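Local coordinates for fucoxanthin chlorophyll a/c-binding protein Lhcq10 (Chaetoceros gracilis, PDB 6L4U), which binds chlorophyll a, chlorophyll c1 and fucoxanthin and probably harvests light for photosystem I as part of a membrane antenna, at residues I144-K156 against G165-P177. Sequence-based numbering, arbitrary orientation.
Sequences IGFLEWFSEAAGK and GAFPNFSDSDLIP. With CLA (chlorophyll a), chain B.
Phe150 and Phe170 form a T-shaped pair: the edge of Phe170 stands on one face of Phe150, centroids 4.8 Å apart and planes at 65°. Ala154 CB lies over the opposite face, 3.7 Å above the plane and offset toward the rim. Phe150 reaches out from the helix into the loop because its CG is swung opposite the backbone N (chi1 -167°), and at its rim Pro168 O lies 3.3 Å from CE1, with Asn169 O also near the ring plane.

Further apolar contacts lie around the two rings. Leu147 CD2 meets the edge of Phe170, 3.7 Å from CZ, while Phe146 CE1 comes alongside CE1 of the same ring. Phe167 crosses Leu147 at about a right angle, its CZ 3.6 Å from Leu147 CB. Pro168 CG sits 3.6 Å from Ala154 CB, just where the chain leaves the helix. An alanine in place of Phe150 would probably leave a gap between Phe170 and Ala154, and the Phe170 ring without the face it stands on.

This is the end of helix 137-153, a membrane helix of the chlorophyll a/b-binding fold, with the following loop folded back against it. The helix also carries pigment ligands: on the side away from the loop, Glu148 OE1 binds the chlorophyll a magnesium at 2.4 Å and accepts a hydrogen bond from Lys86, while Glu152 OE1 ligates the magnesium of a chlorophyll c1.

The polar bonds of the hydroxyls are local. Ser151 OG donates to Glu148 O from above the carbonyl plane, and Ser173 OG turns back to Asp172 O at 2.7 Å.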
ATOM      1  N   ILE Z 144     -29.145 -64.666 -69.739  1.00 74.92           N
ATOM      2  CA  ILE Z 144     -30.000 -63.692 -70.405  1.00 74.92           C
ATOM      3  C   ILE Z 144     -29.474 -62.286 -70.149  1.00 74.92           C
ATOM      4  O   ILE Z 144     -29.512 -61.423 -71.037  1.00 74.92           O
ATOM      5  CB  ILE Z 144     -31.483 -63.839 -69.978  1.00 74.92           C
ATOM      6  CG1 ILE Z 144     -32.067 -65.193 -70.372  1.00 74.92           C
ATOM      7  CG2 ILE Z 144     -32.381 -62.790 -70.581  1.00 74.92           C
ATOM      8  CD1 ILE Z 144     -33.103 -65.717 -69.426  1.00 74.92           C
ATOM      9  N   GLY Z 145     -28.899 -62.062 -68.965  1.00 72.72           N
ATOM     10  CA  GLY Z 145     -28.312 -60.782 -68.619  1.00 72.72           C
ATOM     11  C   GLY Z 145     -27.112 -60.386 -69.448  1.00 72.72           C
ATOM     12  O   GLY Z 145     -26.809 -59.193 -69.534  1.00 72.72           O
ATOM     13  N   PHE Z 146     -26.414 -61.350 -70.055  1.00 77.70           N
ATOM     14  CA  PHE Z 146     -25.408 -60.974 -71.041  1.00 77.70           C
ATOM     15  C   PHE Z 146     -26.066 -60.508 -72.327  1.00 77.70           C
ATOM     16  O   PHE Z 146     -25.598 -59.552 -72.957  1.00 77.70           O
ATOM     17  CB  PHE Z 146     -24.450 -62.129 -71.335  1.00 77.70           C
ATOM     18  CG  PHE Z 146     -23.418 -61.791 -72.381  1.00 77.70           C
ATOM     19  CD1 PHE Z 146     -23.565 -62.215 -73.697  1.00 77.70           C
ATOM     20  CD2 PHE Z 146     -22.315 -61.019 -72.052  1.00 77.70           C
ATOM     21  CE1 PHE Z 146     -22.638 -61.868 -74.659  1.00 77.70           C
ATOM     22  CE2 PHE Z 146     -21.373 -60.687 -73.008  1.00 77.70           C
ATOM     23  CZ  PHE Z 146     -21.533 -61.117 -74.312  1.00 77.70           C
ATOM     24  N   LEU Z 147     -27.137 -61.191 -72.752  1.00 74.67           N
ATOM     25  CA  LEU Z 147     -27.806 -60.773 -73.975  1.00 74.67           C
ATOM     26  C   LEU Z 147     -28.538 -59.459 -73.782  1.00 74.67           C
ATOM     27  O   LEU Z 147     -28.667 -58.676 -74.731  1.00 74.67           O
ATOM     28  CB  LEU Z 147     -28.763 -61.845 -74.498  1.00 74.67           C
ATOM     29  CG  LEU Z 147     -28.259 -63.284 -74.482  1.00 74.67           C
ATOM     30  CD1 LEU Z 147     -29.395 -64.304 -74.473  1.00 74.67           C
ATOM     31  CD2 LEU Z 147     -27.229 -63.505 -75.555  1.00 74.67           C
ATOM     32  N   GLU Z 148     -28.996 -59.192 -72.562  1.00 80.26           N
ATOM     33  CA  GLU Z 148     -29.481 -57.862 -72.227  1.00 80.26           C
ATOM     34  C   GLU Z 148     -28.340 -56.853 -72.226  1.00 80.26           C
ATOM     35  O   GLU Z 148     -28.526 -55.698 -72.622  1.00 80.26           O
ATOM     36  CB  GLU Z 148     -30.181 -57.899 -70.872  1.00 80.26           C
ATOM     37  CG  GLU Z 148     -31.418 -58.771 -70.860  1.00 80.26           C
ATOM     38  CD  GLU Z 148     -32.665 -58.020 -71.262  1.00 80.26           C
ATOM     39  OE1 GLU Z 148     -32.800 -56.838 -70.883  1.00 80.26           O
ATOM     40  OE2 GLU Z 148     -33.518 -58.615 -71.950  1.00 80.26           O
ATOM     41  N   TRP Z 149     -27.149 -57.279 -71.797  1.00 79.46           N
ATOM     42  CA  TRP Z 149     -25.986 -56.398 -71.807  1.00 79.46           C
ATOM     43  C   TRP Z 149     -25.482 -56.160 -73.223  1.00 79.46           C
ATOM     44  O   TRP Z 149     -25.118 -55.032 -73.576  1.00 79.46           O
ATOM     45  CB  TRP Z 149     -24.875 -56.996 -70.945  1.00 79.46           C
ATOM     46  CG  TRP Z 149     -23.717 -56.086 -70.688  1.00 79.46           C
ATOM     47  CD1 TRP Z 149     -23.534 -55.283 -69.602  1.00 79.46           C
ATOM     48  CD2 TRP Z 149     -22.567 -55.898 -71.524  1.00 79.46           C
ATOM     49  NE1 TRP Z 149     -22.348 -54.603 -69.709  1.00 79.46           N
ATOM     50  CE2 TRP Z 149     -21.735 -54.963 -70.881  1.00 79.46           C
ATOM     51  CE3 TRP Z 149     -22.158 -56.433 -72.749  1.00 79.46           C
ATOM     52  CZ2 TRP Z 149     -20.526 -54.543 -71.426  1.00 79.46           C
ATOM     53  CZ3 TRP Z 149     -20.962 -56.015 -73.287  1.00 79.46           C
ATOM     54  CH2 TRP Z 149     -20.160 -55.078 -72.628  1.00 79.46           C
ATOM     55  N   PHE Z 150     -25.434 -57.216 -74.042  1.00 74.72           N
ATOM     56  CA  PHE Z 150     -24.854 -57.094 -75.375  1.00 74.72           C
ATOM     57  C   PHE Z 150     -25.754 -56.309 -76.317  1.00 74.72           C
ATOM     58  O   PHE Z 150     -25.263 -55.676 -77.257  1.00 74.72           O
ATOM     59  CB  PHE Z 150     -24.565 -58.476 -75.958  1.00 74.72           C
ATOM     60  CG  PHE Z 150     -23.686 -58.445 -77.173  1.00 74.72           C
ATOM     61  CD1 PHE Z 150     -24.232 -58.506 -78.445  1.00 74.72           C
ATOM     62  CD2 PHE Z 150     -22.311 -58.343 -77.043  1.00 74.72           C
ATOM     63  CE1 PHE Z 150     -23.424 -58.468 -79.565  1.00 74.72           C
ATOM     64  CE2 PHE Z 150     -21.497 -58.307 -78.157  1.00 74.72           C
ATOM     65  CZ  PHE Z 150     -22.053 -58.370 -79.420  1.00 74.72           C
ATOM     66  N   SER Z 151     -27.066 -56.334 -76.083  1.00 71.92           N
ATOM     67  CA  SER Z 151     -27.975 -55.515 -76.870  1.00 71.92           C
ATOM     68  C   SER Z 151     -27.848 -54.033 -76.545  1.00 71.92           C
ATOM     69  O   SER Z 151     -28.258 -53.196 -77.356  1.00 71.92           O
ATOM     70  CB  SER Z 151     -29.406 -56.008 -76.661  1.00 71.92           C
ATOM     71  OG  SER Z 151     -29.846 -55.742 -75.342  1.00 71.92           O
ATOM     72  N   GLU Z 152     -27.273 -53.694 -75.394  1.00 74.92           N
ATOM     73  CA  GLU Z 152     -27.048 -52.310 -75.004  1.00 74.92           C
ATOM     74  C   GLU Z 152     -25.684 -51.789 -75.435  1.00 74.92           C
ATOM     75  O   GLU Z 152     -25.583 -50.661 -75.928  1.00 74.92           O
ATOM     76  CB  GLU Z 152     -27.170 -52.167 -73.491  1.00 74.92           C
ATOM     77  CG  GLU Z 152     -28.545 -52.416 -72.945  1.00 74.92           C
ATOM     78  CD  GLU Z 152     -29.421 -51.193 -73.001  1.00 74.92           C
ATOM     79  OE1 GLU Z 152     -28.904 -50.072 -72.826  1.00 74.92           O
ATOM     80  OE2 GLU Z 152     -30.635 -51.358 -73.220  1.00 74.92           O
ATOM     81  N   ALA Z 153     -24.631 -52.585 -75.248  1.00 68.87           N
ATOM     82  CA  ALA Z 153     -23.274 -52.094 -75.459  1.00 68.87           C
ATOM     83  C   ALA Z 153     -22.896 -52.064 -76.930  1.00 68.87           C
ATOM     84  O   ALA Z 153     -22.249 -51.116 -77.389  1.00 68.87           O
ATOM     85  CB  ALA Z 153     -22.277 -52.964 -74.697  1.00 68.87           C
ATOM     86  N   ALA Z 154     -23.291 -53.085 -77.683  1.00 64.32           N
ATOM     87  CA  ALA Z 154     -22.755 -53.286 -79.021  1.00 64.32           C
ATOM     88  C   ALA Z 154     -23.416 -52.383 -80.053  1.00 64.32           C
ATOM     89  O   ALA Z 154     -24.123 -51.436 -79.696  1.00 64.32           O
ATOM     90  CB  ALA Z 154     -22.877 -54.751 -79.427  1.00 64.32           C
ATOM     91  N   GLY Z 155     -23.232 -52.740 -81.327  1.00 61.96           N
ATOM     92  CA  GLY Z 155     -23.147 -51.863 -82.482  1.00 61.96           C
ATOM     93  C   GLY Z 155     -23.940 -50.581 -82.535  1.00 61.96           C
ATOM     94  O   GLY Z 155     -23.314 -49.527 -82.733  1.00 61.96           O
ATOM     95  N   LYS Z 156     -25.270 -50.630 -82.340  1.00 65.57           N
ATOM     96  CA  LYS Z 156     -25.950 -49.353 -82.244  1.00 65.57           C
ATOM     97  C   LYS Z 156     -27.229 -49.479 -81.435  1.00 65.57           C
ATOM     98  O   LYS Z 156     -27.876 -50.530 -81.410  1.00 65.57           O
ATOM     99  CB  LYS Z 156     -26.133 -48.755 -83.631  1.00 65.57           C
ATOM    100  CG  LYS Z 156     -27.140 -47.877 -84.029  1.00 65.57           C
ATOM    101  CD  LYS Z 156     -26.087 -46.770 -84.295  1.00 65.57           C
ATOM    102  CE  LYS Z 156     -26.418 -45.363 -83.956  1.00 65.57           C
ATOM    103  NZ  LYS Z 156     -26.848 -44.974 -85.343  1.00 65.57           N
ATOM    104  N   GLY Z 165     -34.986 -53.752 -81.311  1.00 67.89           N
ATOM    105  CA  GLY Z 165     -35.148 -55.173 -81.475  1.00 67.89           C
ATOM    106  C   GLY Z 165     -34.050 -55.843 -82.270  1.00 67.89           C
ATOM    107  O   GLY Z 165     -33.914 -57.069 -82.204  1.00 67.89           O
ATOM    108  N   ALA Z 166     -33.262 -55.073 -83.016  1.00 68.21           N
ATOM    109  CA  ALA Z 166     -32.161 -55.610 -83.808  1.00 68.21           C
ATOM    110  C   ALA Z 166     -31.040 -56.029 -82.874  1.00 68.21           C
ATOM    111  O   ALA Z 166     -30.296 -55.189 -82.363  1.00 68.21           O
ATOM    112  CB  ALA Z 166     -31.678 -54.575 -84.815  1.00 68.21           C
ATOM    113  N   PHE Z 167     -30.923 -57.324 -82.635  1.00 71.60           N
ATOM    114  CA  PHE Z 167     -29.836 -57.818 -81.809  1.00 71.60           C
ATOM    115  C   PHE Z 167     -28.531 -57.730 -82.589  1.00 71.60           C
ATOM    116  O   PHE Z 167     -28.460 -58.218 -83.723  1.00 71.60           O
ATOM    117  CB  PHE Z 167     -30.081 -59.251 -81.369  1.00 71.60           C
ATOM    118  CG  PHE Z 167     -29.429 -59.601 -80.070  1.00 71.60           C
ATOM    119  CD1 PHE Z 167     -28.149 -60.129 -80.041  1.00 71.60           C
ATOM    120  CD2 PHE Z 167     -30.093 -59.398 -78.873  1.00 71.60           C
ATOM    121  CE1 PHE Z 167     -27.544 -60.450 -78.841  1.00 71.60           C
ATOM    122  CE2 PHE Z 167     -29.495 -59.716 -77.673  1.00 71.60           C
ATOM    123  CZ  PHE Z 167     -28.219 -60.243 -77.657  1.00 71.60           C
ATOM    124  N   PRO Z 168     -27.502 -57.095 -82.036  1.00 71.80           N
ATOM    125  CA  PRO Z 168     -26.210 -57.042 -82.725  1.00 71.80           C
ATOM    126  C   PRO Z 168     -25.569 -58.416 -82.779  1.00 71.80           C
ATOM    127  O   PRO Z 168     -25.648 -59.194 -81.825  1.00 71.80           O
ATOM    128  CB  PRO Z 168     -25.392 -56.077 -81.862  1.00 71.80           C
ATOM    129  CG  PRO Z 168     -26.068 -56.111 -80.523  1.00 71.80           C
ATOM    130  CD  PRO Z 168     -27.510 -56.310 -80.793  1.00 71.80           C
ATOM    131  N   ASN Z 169     -24.967 -58.732 -83.922  1.00 75.23           N
ATOM    132  CA  ASN Z 169     -24.278 -60.007 -84.013  1.00 75.23           C
ATOM    133  C   ASN Z 169     -22.979 -60.107 -83.236  1.00 75.23           C
ATOM    134  O   ASN Z 169     -22.249 -59.135 -83.041  1.00 75.23           O
ATOM    135  CB  ASN Z 169     -24.081 -60.527 -85.443  1.00 75.23           C
ATOM    136  CG  ASN Z 169     -25.205 -60.212 -86.398  1.00 75.23           C
ATOM    137  OD1 ASN Z 169     -25.449 -59.119 -86.888  1.00 75.23           O
ATOM    138  ND2 ASN Z 169     -26.057 -61.230 -86.490  1.00 75.23           N
ATOM    139  N   PHE Z 170     -22.734 -61.331 -82.753  1.00 75.36           N
ATOM    140  CA  PHE Z 170     -21.573 -61.640 -81.932  1.00 75.36           C
ATOM    141  C   PHE Z 170     -20.276 -61.619 -82.724  1.00 75.36           C
ATOM    142  O   PHE Z 170     -19.210 -61.456 -82.122  1.00 75.36           O
ATOM    143  CB  PHE Z 170     -21.739 -63.015 -81.284  1.00 75.36           C
ATOM    144  CG  PHE Z 170     -22.733 -63.052 -80.164  1.00 75.36           C
ATOM    145  CD1 PHE Z 170     -22.891 -61.967 -79.318  1.00 75.36           C
ATOM    146  CD2 PHE Z 170     -23.504 -64.185 -79.946  1.00 75.36           C
ATOM    147  CE1 PHE Z 170     -23.808 -62.006 -78.282  1.00 75.36           C
ATOM    148  CE2 PHE Z 170     -24.422 -64.231 -78.914  1.00 75.36           C
ATOM    149  CZ  PHE Z 170     -24.574 -63.141 -78.081  1.00 75.36           C
ATOM    150  N   SER Z 171     -20.337 -61.835 -84.047  1.00 71.06           N
ATOM    151  CA  SER Z 171     -19.164 -61.701 -84.913  1.00 71.06           C
ATOM    152  C   SER Z 171     -18.511 -60.339 -84.880  1.00 71.06           C
ATOM    153  O   SER Z 171     -17.287 -60.252 -85.042  1.00 71.06           O
ATOM    154  CB  SER Z 171     -19.503 -61.994 -86.367  1.00 71.06           C
ATOM    155  OG  SER Z 171     -18.397 -62.537 -87.047  1.00 71.06           O
ATOM    156  N   ASP Z 172     -19.292 -59.275 -84.768  1.00 71.70           N
ATOM    157  CA  ASP Z 172     -18.682 -57.966 -84.818  1.00 71.70           C
ATOM    158  C   ASP Z 172     -18.491 -57.422 -83.402  1.00 71.70           C
ATOM    159  O   ASP Z 172     -18.509 -58.173 -82.420  1.00 71.70           O
ATOM    160  CB  ASP Z 172     -19.449 -56.972 -85.701  1.00 71.70           C
ATOM    161  CG  ASP Z 172     -19.966 -57.575 -86.998  1.00 71.70           C
ATOM    162  OD1 ASP Z 172     -20.947 -58.336 -87.028  1.00 71.70           O
ATOM    163  OD2 ASP Z 172     -19.156 -57.562 -87.943  1.00 71.70           O
ATOM    164  N   SER Z 173     -18.176 -56.120 -83.324  1.00 72.08           N
ATOM    165  CA  SER Z 173     -18.164 -55.243 -82.145  1.00 72.08           C
ATOM    166  C   SER Z 173     -17.004 -55.473 -81.182  1.00 72.08           C
ATOM    167  O   SER Z 173     -16.798 -54.670 -80.265  1.00 72.08           O
ATOM    168  CB  SER Z 173     -19.477 -55.356 -81.363  1.00 72.08           C
ATOM    169  OG  SER Z 173     -19.440 -56.490 -80.510  1.00 72.08           O
ATOM    170  N   ASP Z 174     -16.267 -56.566 -81.370  1.00 72.83           N
ATOM    171  CA  ASP Z 174     -14.908 -56.786 -80.883  1.00 72.83           C
ATOM    172  C   ASP Z 174     -14.834 -56.816 -79.347  1.00 72.83           C
ATOM    173  O   ASP Z 174     -13.759 -56.624 -78.768  1.00 72.83           O
ATOM    174  CB  ASP Z 174     -13.983 -55.696 -81.430  1.00 72.83           C
ATOM    175  CG  ASP Z 174     -13.626 -55.926 -82.883  1.00 72.83           C
ATOM    176  OD1 ASP Z 174     -13.656 -57.084 -83.348  1.00 72.83           O
ATOM    177  OD2 ASP Z 174     -13.335 -54.923 -83.570  1.00 72.83           O
ATOM    178  N   LEU Z 175     -15.965 -57.017 -78.656  1.00 72.13           N
ATOM    179  CA  LEU Z 175     -15.973 -56.959 -77.198  1.00 72.13           C
ATOM    180  C   LEU Z 175     -15.830 -58.318 -76.535  1.00 72.13           C
ATOM    181  O   LEU Z 175     -15.286 -58.404 -75.428  1.00 72.13           O
ATOM    182  CB  LEU Z 175     -17.246 -56.299 -76.655  1.00 72.13           C
ATOM    183  CG  LEU Z 175     -17.503 -54.828 -76.971  1.00 72.13           C
ATOM    184  CD1 LEU Z 175     -18.975 -54.528 -77.249  1.00 72.13           C
ATOM    185  CD2 LEU Z 175     -16.921 -53.956 -75.885  1.00 72.13           C
ATOM    186  N   ILE Z 176     -16.314 -59.374 -77.174  1.00 74.24           N
ATOM    187  CA  ILE Z 176     -16.267 -60.721 -76.620  1.00 74.24           C
ATOM    188  C   ILE Z 176     -14.981 -61.415 -77.059  1.00 74.24           C
ATOM    189  O   ILE Z 176     -14.644 -61.405 -78.252  1.00 74.24           O
ATOM    190  CB  ILE Z 176     -17.527 -61.504 -77.022  1.00 74.24           C
ATOM    191  CG1 ILE Z 176     -17.397 -62.975 -76.646  1.00 74.24           C
ATOM    192  CG2 ILE Z 176     -17.892 -61.271 -78.487  1.00 74.24           C
ATOM    193  CD1 ILE Z 176     -18.651 -63.714 -76.820  1.00 74.24           C
ATOM    194  N   PRO Z 177     -14.212 -61.993 -76.139  1.00 75.71           N
ATOM    195  CA  PRO Z 177     -12.889 -62.524 -76.491  1.00 75.71           C
ATOM    196  C   PRO Z 177     -12.823 -64.008 -76.831  1.00 75.71           C
ATOM    197  O   PRO Z 177     -11.712 -64.547 -76.837  1.00 75.71           O
ATOM    198  CB  PRO Z 177     -12.067 -62.235 -75.224  1.00 75.71           C
ATOM    199  CG  PRO Z 177     -13.058 -61.805 -74.154  1.00 75.71           C
ATOM    200  CD  PRO Z 177     -14.430 -62.021 -74.684  1.00 75.71           C
TER
HETATM  201 MG   CLA B 305     -33.717 -57.430 -68.774  1.00 81.76          MG
HETATM  202  CHA CLA B 305     -35.344 -54.611 -69.959  1.00 81.76           C
HETATM  203  CHB CLA B 305     -31.013 -55.508 -68.142  1.00 81.76           C
HETATM  204  CHC CLA B 305     -32.405 -60.042 -67.056  1.00 81.76           C
HETATM  205  CHD CLA B 305     -36.865 -59.297 -69.167  1.00 81.76           C
HETATM  206  NA  CLA B 305     -33.263 -55.421 -68.960  1.00 81.76           N
HETATM  207  C1A CLA B 305     -33.909 -54.461 -69.522  1.00 81.76           C
HETATM  208  C2A CLA B 305     -33.166 -53.150 -69.665  1.00 81.76           C
HETATM  209  C3A CLA B 305     -31.810 -53.516 -69.119  1.00 81.76           C
HETATM  210  C4A CLA B 305     -32.048 -54.927 -68.727  1.00 81.76           C
HETATM  211  CMA CLA B 305     -30.784 -53.518 -70.240  1.00 81.76           C
HETATM  212  CAA CLA B 305     -33.638 -52.073 -68.668  1.00 81.76           C
HETATM  213  CBA CLA B 305     -34.123 -52.638 -67.328  1.00 81.76           C
HETATM  214  CGA CLA B 305     -33.938 -51.738 -66.131  1.00 81.76           C
HETATM  215  O1A CLA B 305     -33.217 -50.760 -66.167  1.00 81.76           O
HETATM  216  O2A CLA B 305     -34.637 -52.055 -64.896  1.00 81.76           O
HETATM  217  NB  CLA B 305     -31.962 -57.725 -67.772  1.00 81.76           N
HETATM  218  C1B CLA B 305     -30.974 -56.858 -67.603  1.00 81.76           C
HETATM  219  C2B CLA B 305     -29.860 -57.300 -66.733  1.00 81.76           C
HETATM  220  C3B CLA B 305     -30.289 -58.673 -66.408  1.00 81.76           C
HETATM  221  C4B CLA B 305     -31.597 -58.818 -67.102  1.00 81.76           C
HETATM  222  CMB CLA B 305     -28.618 -56.560 -66.320  1.00 81.76           C
HETATM  223  CAB CLA B 305     -29.603 -59.666 -65.556  1.00 81.76           C
HETATM  224  CBB CLA B 305     -30.112 -59.947 -64.377  1.00 81.76           C
HETATM  225  NC  CLA B 305     -34.517 -59.229 -68.168  1.00 81.76           N
HETATM  226  C1C CLA B 305     -33.758 -60.195 -67.618  1.00 81.76           C
HETATM  227  C2C CLA B 305     -34.377 -61.543 -67.590  1.00 81.76           C
HETATM  228  C3C CLA B 305     -35.691 -61.317 -68.219  1.00 81.76           C
HETATM  229  C4C CLA B 305     -35.663 -59.864 -68.522  1.00 81.76           C
HETATM  230  CMC CLA B 305     -33.794 -62.824 -67.062  1.00 81.76           C
HETATM  231  CAC CLA B 305     -36.797 -62.307 -68.487  1.00 81.76           C
HETATM  232  CBC CLA B 305     -36.436 -62.982 -69.792  1.00 81.76           C
HETATM  233  ND  CLA B 305     -35.642 -57.134 -69.365  1.00 81.76           N
HETATM  234  C1D CLA B 305     -36.852 -57.881 -69.535  1.00 81.76           C
HETATM  235  C2D CLA B 305     -38.003 -57.124 -70.087  1.00 81.76           C
HETATM  236  C3D CLA B 305     -37.371 -55.785 -70.245  1.00 81.76           C
HETATM  237  C4D CLA B 305     -36.057 -55.889 -69.808  1.00 81.76           C
HETATM  238  CMD CLA B 305     -39.431 -57.437 -70.442  1.00 81.76           C
HETATM  239  CAD CLA B 305     -37.589 -54.382 -70.678  1.00 81.76           C
HETATM  240  OBD CLA B 305     -38.682 -53.899 -71.143  1.00 81.76           O
HETATM  241  CBD CLA B 305     -36.334 -53.628 -70.489  1.00 81.76           C
HETATM  242  CGD CLA B 305     -35.926 -52.988 -71.776  1.00 81.76           C
HETATM  243  O1D CLA B 305     -35.111 -53.511 -72.508  1.00 81.76           O
HETATM  244  O2D CLA B 305     -36.496 -51.707 -72.142  1.00 81.76           O
HETATM  245  CED CLA B 305     -36.036 -51.045 -73.314  1.00 81.76           C
HETATM  246  C1  CLA B 305     -34.437 -51.268 -63.726  1.00 81.76           C
HETATM  247  C2  CLA B 305     -33.450 -51.886 -62.765  1.00 81.76           C
HETATM  248  C3  CLA B 305     -33.848 -52.659 -61.740  1.00 81.76           C
HETATM  249  C4  CLA B 305     -35.301 -52.963 -61.513  1.00 81.76           C
HETATM  250  C5  CLA B 305     -32.822 -53.240 -60.799  1.00 81.76           C